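Local structure of ferric-siderophore receptor protein (Streptomyces coelicolor, 2X4L) at residues T176-R188 / L302-L314. The protein probably binds ferric siderophore complexes outside the cell membrane and delivers them for import. Numbering follows the deposited sequence.
Sequences TDAKAAFDKAAAR and LSYDKCTPLLDNL
Tyr304 presents the edge of its ring to one face of Phe182, an edge-to-face (T-shaped) pair whose evidence is a 71° angle between planes and a distance of 3.6 Å from Tyr304 CD1 to Phe182 CG. The opposite face of Phe182 takes a methyl group: Leu311 CD1 stands over it in a CH-pi contact, 3.5 Å from Phe182 CE1 and offset toward the rim. The Phe182 ring sits as a knob in the hole formed by Tyr304, Cys307, Thr308 and Leu311, carried there by a chi1 of 175°, which sets CG opposite the backbone N and beside the carbonyl carbon. Tyr304 is covered in turn by Lys179, whose aliphatic chain runs alongside it; CD of Lys179 lies nearly over the ring centre, 3.6 Å from Tyr304 CE1, while a bend at chi2 and chi4 brings NZ back to Asp183 in a salt bridge.

The axes of 176-188 and 304-314 come within 8.3 Å of each other and are inclined by 20°, so the two run nearly parallel. Helix 173-195, which follows the parallel sheet in the chain and precedes the mixed one, is consistent with the long interdomain helix of siderophore-binding solute-binding proteins, and the C-terminal helix 304-320 packs along it. Leu156 of helix 153-165 touches both aromatic residues, and Tyr224 of helix 220-227 reaches Leu311.

Thr308 returns the knob, fitting among Ala178, Ala181, Phe182 and Ala185. Its OG1 donates to Tyr304 O (2.8 Å) within its own helix and accepts from a water that also donates to Ala178 O, bridging the helices. Farther along, the extended Arg188 crosses Asp312 at about a right angle: NH1 bonds Asp312 OD1 at 3.0 Å, a salt bridge made from above the carboxylate plane, and NE pairs with Glu319.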
ATOM      1  N   THR A 176      17.520  -5.392  10.388  1.00 25.19           N
ATOM      2  CA  THR A 176      18.419  -4.219  10.242  1.00 25.75           C
ATOM      3  C   THR A 176      19.033  -4.176   8.851  1.00 25.64           C
ATOM      4  O   THR A 176      19.249  -3.066   8.350  1.00 22.91           O
ATOM      5  CB  THR A 176      19.486  -4.183  11.330  1.00 29.66           C
ATOM      6  OG1 THR A 176      20.239  -5.394  11.281  1.00 31.95           O
ATOM      7  CG2 THR A 176      18.765  -4.108  12.680  1.00 30.41           C
ATOM      8  N   ASP A 177      19.217  -5.338   8.185  1.00 24.28           N
ATOM      9  CA  ASP A 177      19.707  -5.299   6.797  1.00 26.25           C
ATOM     10  C   ASP A 177      18.569  -4.699   5.956  1.00 23.16           C
ATOM     11  O   ASP A 177      18.816  -3.997   5.007  1.00 23.60           O
ATOM     12  CB  ASP A 177      19.974  -6.715   6.242  1.00 28.56           C
ATOM     13  CG  ASP A 177      21.291  -7.342   6.734  1.00 34.73           C
ATOM     14  OD1 ASP A 177      22.209  -6.645   7.208  1.00 33.06           O
ATOM     15  OD2 ASP A 177      21.348  -8.574   6.657  1.00 36.89           O
ATOM     16  N   ALA A 178      17.327  -5.053   6.264  1.00 22.05           N
ATOM     17  CA  ALA A 178      16.252  -4.525   5.495  1.00 17.51           C
ATOM     18  C   ALA A 178      16.111  -3.007   5.581  1.00 18.08           C
ATOM     19  O   ALA A 178      15.851  -2.330   4.580  1.00 16.98           O
ATOM     20  CB  ALA A 178      14.894  -5.199   5.879  1.00 18.48           C
ATOM     21  N   LYS A 179      16.285  -2.520   6.812  1.00 17.58           N
ATOM     22  CA  LYS A 179      16.212  -1.073   7.045  1.00 16.33           C
ATOM     23  C   LYS A 179      17.393  -0.395   6.352  1.00 16.87           C
ATOM     24  O   LYS A 179      17.194   0.690   5.723  1.00 15.56           O
ATOM     25  CB  LYS A 179      16.194  -0.807   8.551  1.00 17.21           C
ATOM     26  CG  LYS A 179      16.214   0.639   8.904  1.00 18.97           C
ATOM     27  CD  LYS A 179      15.126   1.461   8.215  1.00 18.93           C
ATOM     28  CE  LYS A 179      14.849   2.799   8.948  1.00 24.14           C
ATOM     29  NZ  LYS A 179      16.035   3.711   9.155  1.00 25.11           N
ATOM     30  N   ALA A 180      18.585  -0.984   6.387  1.00 16.04           N
ATOM     31  CA  ALA A 180      19.718  -0.372   5.709  1.00 16.64           C
ATOM     32  C   ALA A 180      19.451  -0.364   4.216  1.00 15.83           C
ATOM     33  O   ALA A 180      19.814   0.647   3.557  1.00 16.22           O
ATOM     34  CB  ALA A 180      20.970  -1.212   6.004  1.00 19.20           C
ATOM     35  N   ALA A 181      18.827  -1.443   3.665  1.00 16.67           N
ATOM     36  CA  ALA A 181      18.587  -1.482   2.224  1.00 15.51           C
ATOM     37  C   ALA A 181      17.524  -0.415   1.873  1.00 14.32           C
ATOM     38  O   ALA A 181      17.632   0.252   0.823  1.00 14.12           O
ATOM     39  CB  ALA A 181      18.139  -2.878   1.776  1.00 15.37           C
ATOM     40  N   PHE A 182      16.533  -0.195   2.735  1.00 12.57           N
ATOM     41  CA  PHE A 182      15.521   0.817   2.452  1.00 12.97           C
ATOM     42  C   PHE A 182      16.231   2.170   2.487  1.00 12.97           C
ATOM     43  O   PHE A 182      15.951   2.985   1.596  1.00 13.03           O
ATOM     44  CB  PHE A 182      14.505   0.773   3.563  1.00 12.55           C
ATOM     45  CG  PHE A 182      13.453   1.842   3.481  1.00 11.93           C
ATOM     46  CD1 PHE A 182      12.273   1.658   2.802  1.00 10.35           C
ATOM     47  CD2 PHE A 182      13.658   3.015   4.182  1.00 12.19           C
ATOM     48  CE1 PHE A 182      11.331   2.683   2.723  1.00 12.12           C
ATOM     49  CE2 PHE A 182      12.738   4.019   4.176  1.00 13.17           C
ATOM     50  CZ  PHE A 182      11.521   3.876   3.483  1.00 13.57           C
ATOM     51  N   ASP A 183      17.125   2.426   3.469  1.00 13.71           N
ATOM     52  CA  ASP A 183      17.725   3.763   3.521  1.00 13.18           C
ATOM     53  C   ASP A 183      18.581   3.986   2.286  1.00 13.31           C
ATOM     54  O   ASP A 183      18.639   5.140   1.752  1.00 15.00           O
ATOM     55  CB  ASP A 183      18.584   3.873   4.777  1.00 14.90           C
ATOM     56  CG  ASP A 183      17.755   3.995   6.081  1.00 17.17           C
ATOM     57  OD1 ASP A 183      16.552   4.233   6.023  1.00 19.92           O
ATOM     58  OD2 ASP A 183      18.383   3.821   7.157  1.00 24.89           O
ATOM     59  N   LYS A 184      19.245   2.918   1.801  1.00 12.32           N
ATOM     60  CA  LYS A 184      20.067   2.987   0.598  1.00 13.92           C
ATOM     61  C   LYS A 184      19.179   3.311  -0.630  1.00 13.04           C
ATOM     62  O   LYS A 184      19.581   4.150  -1.491  1.00 12.95           O
ATOM     63  CB  LYS A 184      20.906   1.699   0.445  1.00 14.57           C
ATOM     64  CG  LYS A 184      21.724   1.759  -0.804  1.00 16.53           C
ATOM     65  CD  LYS A 184      22.618   0.515  -0.854  1.00 18.05           C
ATOM     66  CE  LYS A 184      23.553   0.501  -2.068  1.00 22.17           C
ATOM     67  NZ  LYS A 184      24.556  -0.678  -1.904  1.00 24.17           N
ATOM     68  N   ALA A 185      18.031   2.668  -0.729  1.00 12.42           N
ATOM     69  CA  ALA A 185      17.159   2.891  -1.873  1.00 11.67           C
ATOM     70  C   ALA A 185      16.558   4.265  -1.787  1.00 11.88           C
ATOM     71  O   ALA A 185      16.305   4.867  -2.848  1.00 11.59           O
ATOM     72  CB  ALA A 185      16.032   1.838  -1.884  1.00 13.11           C
ATOM     73  N   ALA A 186      16.270   4.788  -0.595  1.00 11.51           N
ATOM     74  CA  ALA A 186      15.766   6.154  -0.513  1.00 11.44           C
ATOM     75  C   ALA A 186      16.849   7.148  -0.978  1.00 11.73           C
ATOM     76  O   ALA A 186      16.569   8.148  -1.658  1.00 12.29           O
ATOM     77  CB  ALA A 186      15.335   6.522   0.967  1.00 11.30           C
ATOM     78  N   ALA A 187      18.122   6.940  -0.541  1.00 12.09           N
ATOM     79  CA  ALA A 187      19.174   7.831  -1.070  1.00 12.11           C
ATOM     80  C   ALA A 187      19.318   7.670  -2.588  1.00 12.38           C
ATOM     81  O   ALA A 187      19.620   8.668  -3.267  1.00 12.10           O
ATOM     82  CB  ALA A 187      20.484   7.513  -0.376  1.00 12.78           C
ATOM     83  N   ARG A 188      19.135   6.449  -3.102  1.00 10.14           N
ATOM     84  CA  ARG A 188      19.232   6.243  -4.535  1.00 10.63           C
ATOM     85  C   ARG A 188      18.121   7.040  -5.235  1.00  8.85           C
ATOM     86  O   ARG A 188      18.414   7.740  -6.237  1.00 10.49           O
ATOM     87  CB  ARG A 188      19.027   4.756  -4.830  1.00 12.14           C
ATOM     88  CG  ARG A 188      19.026   4.440  -6.362  1.00 10.14           C
ATOM     89  CD  ARG A 188      18.579   2.962  -6.627  1.00  9.23           C
ATOM     90  NE  ARG A 188      18.536   2.798  -8.073  1.00 11.69           N
ATOM     91  CZ  ARG A 188      18.212   1.625  -8.610  1.00 10.16           C
ATOM     92  NH1 ARG A 188      17.935   0.598  -7.790  1.00 14.05           N
ATOM     93  NH2 ARG A 188      18.234   1.435  -9.946  1.00 13.40           N
ATOM     94  N   LEU A 302       3.675  -2.586   4.700  1.00  9.76           N
ATOM     95  CA  LEU A 302       4.450  -1.751   5.639  1.00 10.54           C
ATOM     96  C   LEU A 302       5.628  -2.501   6.359  1.00 11.76           C
ATOM     97  O   LEU A 302       5.729  -2.478   7.589  1.00 13.17           O
ATOM     98  CB  LEU A 302       3.484  -1.077   6.582  1.00 10.57           C
ATOM     99  CG  LEU A 302       2.497  -0.091   5.941  1.00 10.91           C
ATOM    100  CD1 LEU A 302       1.411   0.293   6.937  1.00 12.75           C
ATOM    101  CD2 LEU A 302       3.253   1.101   5.401  1.00 14.31           C
ATOM    102  N   SER A 303       6.453  -3.173   5.543  1.00 11.75           N
ATOM    103  CA  SER A 303       7.757  -3.657   5.980  1.00 12.96           C
ATOM    104  C   SER A 303       8.823  -2.970   5.150  1.00 13.14           C
ATOM    105  O   SER A 303       8.610  -2.592   4.023  1.00 13.12           O
ATOM    106  CB  SER A 303       7.932  -5.166   5.875  1.00 13.10           C
ATOM    107  OG  SER A 303       7.878  -5.536   4.522  1.00 13.36           O
ATOM    108  N   TYR A 304       9.987  -2.778   5.764  1.00 13.62           N
ATOM    109  CA  TYR A 304      11.077  -2.204   4.947  1.00 12.83           C
ATOM    110  C   TYR A 304      11.378  -3.075   3.761  1.00 12.74           C
ATOM    111  O   TYR A 304      11.629  -2.524   2.649  1.00 13.88           O
ATOM    112  CB  TYR A 304      12.357  -1.926   5.812  1.00 14.83           C
ATOM    113  CG  TYR A 304      12.090  -0.833   6.829  1.00 14.00           C
ATOM    114  CD1 TYR A 304      11.959   0.516   6.443  1.00 13.60           C
ATOM    115  CD2 TYR A 304      11.855  -1.164   8.185  1.00 18.82           C
ATOM    116  CE1 TYR A 304      11.644   1.529   7.391  1.00 16.35           C
ATOM    117  CE2 TYR A 304      11.556  -0.171   9.104  1.00 18.72           C
ATOM    118  CZ  TYR A 304      11.510   1.147   8.725  1.00 18.07           C
ATOM    119  OH  TYR A 304      11.190   2.106   9.628  1.00 20.71           O
ATOM    120  N   ASP A 305      11.296  -4.382   3.912  1.00 13.96           N
ATOM    121  CA  ASP A 305      11.574  -5.297   2.857  1.00 14.65           C
ATOM    122  C   ASP A 305      10.685  -5.012   1.650  1.00 12.93           C
ATOM    123  O   ASP A 305      11.126  -5.078   0.502  1.00 17.79           O
ATOM    124  CB  ASP A 305      11.308  -6.707   3.400  1.00 15.88           C
ATOM    125  CG  ASP A 305      11.526  -7.679   2.424  1.00 23.25           C
ATOM    126  OD1 ASP A 305      12.518  -8.392   2.524  1.00 31.19           O
ATOM    127  OD2 ASP A 305      10.757  -7.633   1.462  1.00 27.16           O
ATOM    128  N   LYS A 306       9.414  -4.863   1.935  1.00 12.29           N
ATOM    129  CA  LYS A 306       8.501  -4.630   0.805  1.00 11.72           C
ATOM    130  C   LYS A 306       8.381  -3.227   0.293  1.00 10.61           C
ATOM    131  O   LYS A 306       7.830  -2.972  -0.788  1.00 11.15           O
ATOM    132  CB  LYS A 306       7.098  -5.144   1.168  1.00 10.09           C
ATOM    133  CG  LYS A 306       7.012  -6.631   1.390  1.00 10.99           C
ATOM    134  CD  LYS A 306       7.290  -7.420   0.135  1.00 11.89           C
ATOM    135  CE  LYS A 306       7.336  -8.948   0.421  1.00 14.76           C
ATOM    136  NZ  LYS A 306       8.464  -9.307   1.402  1.00 15.53           N
ATOM    137  N   CYS A 307       8.937  -2.277   1.032  1.00 10.32           N
ATOM    138  CA  CYS A 307       8.947  -0.886   0.512  1.00 10.32           C
ATOM    139  C   CYS A 307      10.235  -0.517  -0.214  1.00 10.01           C
ATOM    140  O   CYS A 307      10.291   0.426  -0.979  1.00 11.85           O
ATOM    141  CB  CYS A 307       8.770   0.106   1.695  1.00 10.61           C
ATOM    142  SG  CYS A 307       6.959   0.089   2.193  1.00 12.31           S
ATOM    143  N   THR A 308      11.319  -1.227   0.070  1.00  9.73           N
ATOM    144  CA  THR A 308      12.599  -1.035  -0.637  1.00 10.69           C
ATOM    145  C   THR A 308      12.412  -1.112  -2.133  1.00 12.12           C
ATOM    146  O   THR A 308      12.875  -0.231  -2.905  1.00 12.67           O
ATOM    147  CB  THR A 308      13.703  -1.954  -0.126  1.00 12.03           C
ATOM    148  OG1 THR A 308      13.912  -1.647   1.244  1.00 14.18           O
ATOM    149  CG2 THR A 308      15.084  -1.772  -0.850  1.00 15.30           C
ATOM    150  N   PRO A 309      11.639  -2.119  -2.678  1.00 10.91           N
ATOM    151  CA  PRO A 309      11.499  -2.171  -4.132  1.00 12.21           C
ATOM    152  C   PRO A 309      10.721  -0.986  -4.688  1.00 10.57           C
ATOM    153  O   PRO A 309      10.849  -0.607  -5.844  1.00 11.79           O
ATOM    154  CB  PRO A 309      10.802  -3.535  -4.381  1.00 12.46           C
ATOM    155  CG  PRO A 309      11.127  -4.330  -3.228  1.00 15.51           C
ATOM    156  CD  PRO A 309      11.266  -3.403  -2.035  1.00 12.00           C
ATOM    157  N   LEU A 310       9.838  -0.405  -3.876  1.00  9.76           N
ATOM    158  CA  LEU A 310       9.069   0.703  -4.390  1.00 10.60           C
ATOM    159  C   LEU A 310      10.045   1.875  -4.699  1.00 10.37           C
ATOM    160  O   LEU A 310       9.889   2.553  -5.742  1.00 12.57           O
ATOM    161  CB  LEU A 310       8.022   1.190  -3.375  1.00 10.29           C
ATOM    162  CG  LEU A 310       7.059   0.160  -2.809  1.00 10.18           C
ATOM    163  CD1 LEU A 310       6.084   0.808  -1.851  1.00 12.60           C
ATOM    164  CD2 LEU A 310       6.340  -0.605  -3.986  1.00 10.70           C
ATOM    165  N   LEU A 311      11.025   2.073  -3.785  1.00  8.73           N
ATOM    166  CA  LEU A 311      12.048   3.098  -4.037  1.00 11.01           C
ATOM    167  C   LEU A 311      12.996   2.743  -5.185  1.00 11.37           C
ATOM    168  O   LEU A 311      13.201   3.549  -6.096  1.00 11.81           O
ATOM    169  CB  LEU A 311      12.846   3.365  -2.731  1.00 11.11           C
ATOM    170  CG  LEU A 311      12.039   3.886  -1.585  1.00 11.01           C
ATOM    171  CD1 LEU A 311      12.833   3.660  -0.337  1.00 12.53           C
ATOM    172  CD2 LEU A 311      11.752   5.344  -1.808  1.00 13.12           C
ATOM    173  N   ASP A 312      13.509   1.489  -5.163  1.00 10.41           N
ATOM    174  CA  ASP A 312      14.417   1.058  -6.268  1.00 11.45           C
ATOM    175  C   ASP A 312      13.692   1.131  -7.598  1.00 10.53           C
ATOM    176  O   ASP A 312      14.335   1.508  -8.589  1.00 11.07           O
ATOM    177  CB  ASP A 312      14.927  -0.396  -6.010  1.00 11.82           C
ATOM    178  CG  ASP A 312      16.063  -0.450  -5.060  1.00 15.11           C
ATOM    179  OD1 ASP A 312      16.921   0.492  -4.994  1.00 14.59           O
ATOM    180  OD2 ASP A 312      16.177  -1.497  -4.346  1.00 17.58           O
ATOM    181  N   ASN A 313      12.430   0.672  -7.660  1.00 11.01           N
ATOM    182  CA  ASN A 313      11.815   0.586  -9.003  1.00 10.98           C
ATOM    183  C   ASN A 313      11.632   1.987  -9.584  1.00  9.19           C
ATOM    184  O   ASN A 313      11.838   2.226 -10.791  1.00  9.85           O
ATOM    185  CB  ASN A 313      10.436  -0.079  -8.952  1.00 11.08           C
ATOM    186  CG  ASN A 313      10.522  -1.533  -8.692  1.00 13.97           C
ATOM    187  OD1 ASN A 313      11.596  -2.170  -8.796  1.00 15.76           O
ATOM    188  ND2 ASN A 313       9.353  -2.062  -8.288  1.00 17.09           N
ATOM    189  N   LEU A 314      11.208   2.916  -8.753  1.00  9.72           N
ATOM    190  CA  LEU A 314      10.996   4.291  -9.214  1.00 10.90           C
ATOM    191  C   LEU A 314      12.335   4.993  -9.525  1.00  9.29           C
ATOM    192  O   LEU A 314      12.450   5.681 -10.542  1.00 10.57           O
ATOM    193  CB  LEU A 314      10.151   5.082  -8.162  1.00 11.28           C
ATOM    194  CG  LEU A 314       9.897   6.541  -8.586  1.00  9.79           C
ATOM    195  CD1 LEU A 314       9.156   6.663  -9.946  1.00 10.34           C
ATOM    196  CD2 LEU A 314       8.994   7.157  -7.566  1.00 10.82           C
TER
HETATM  197  O   HOH W   1      14.715  -3.845   2.693  1.00 14.82           O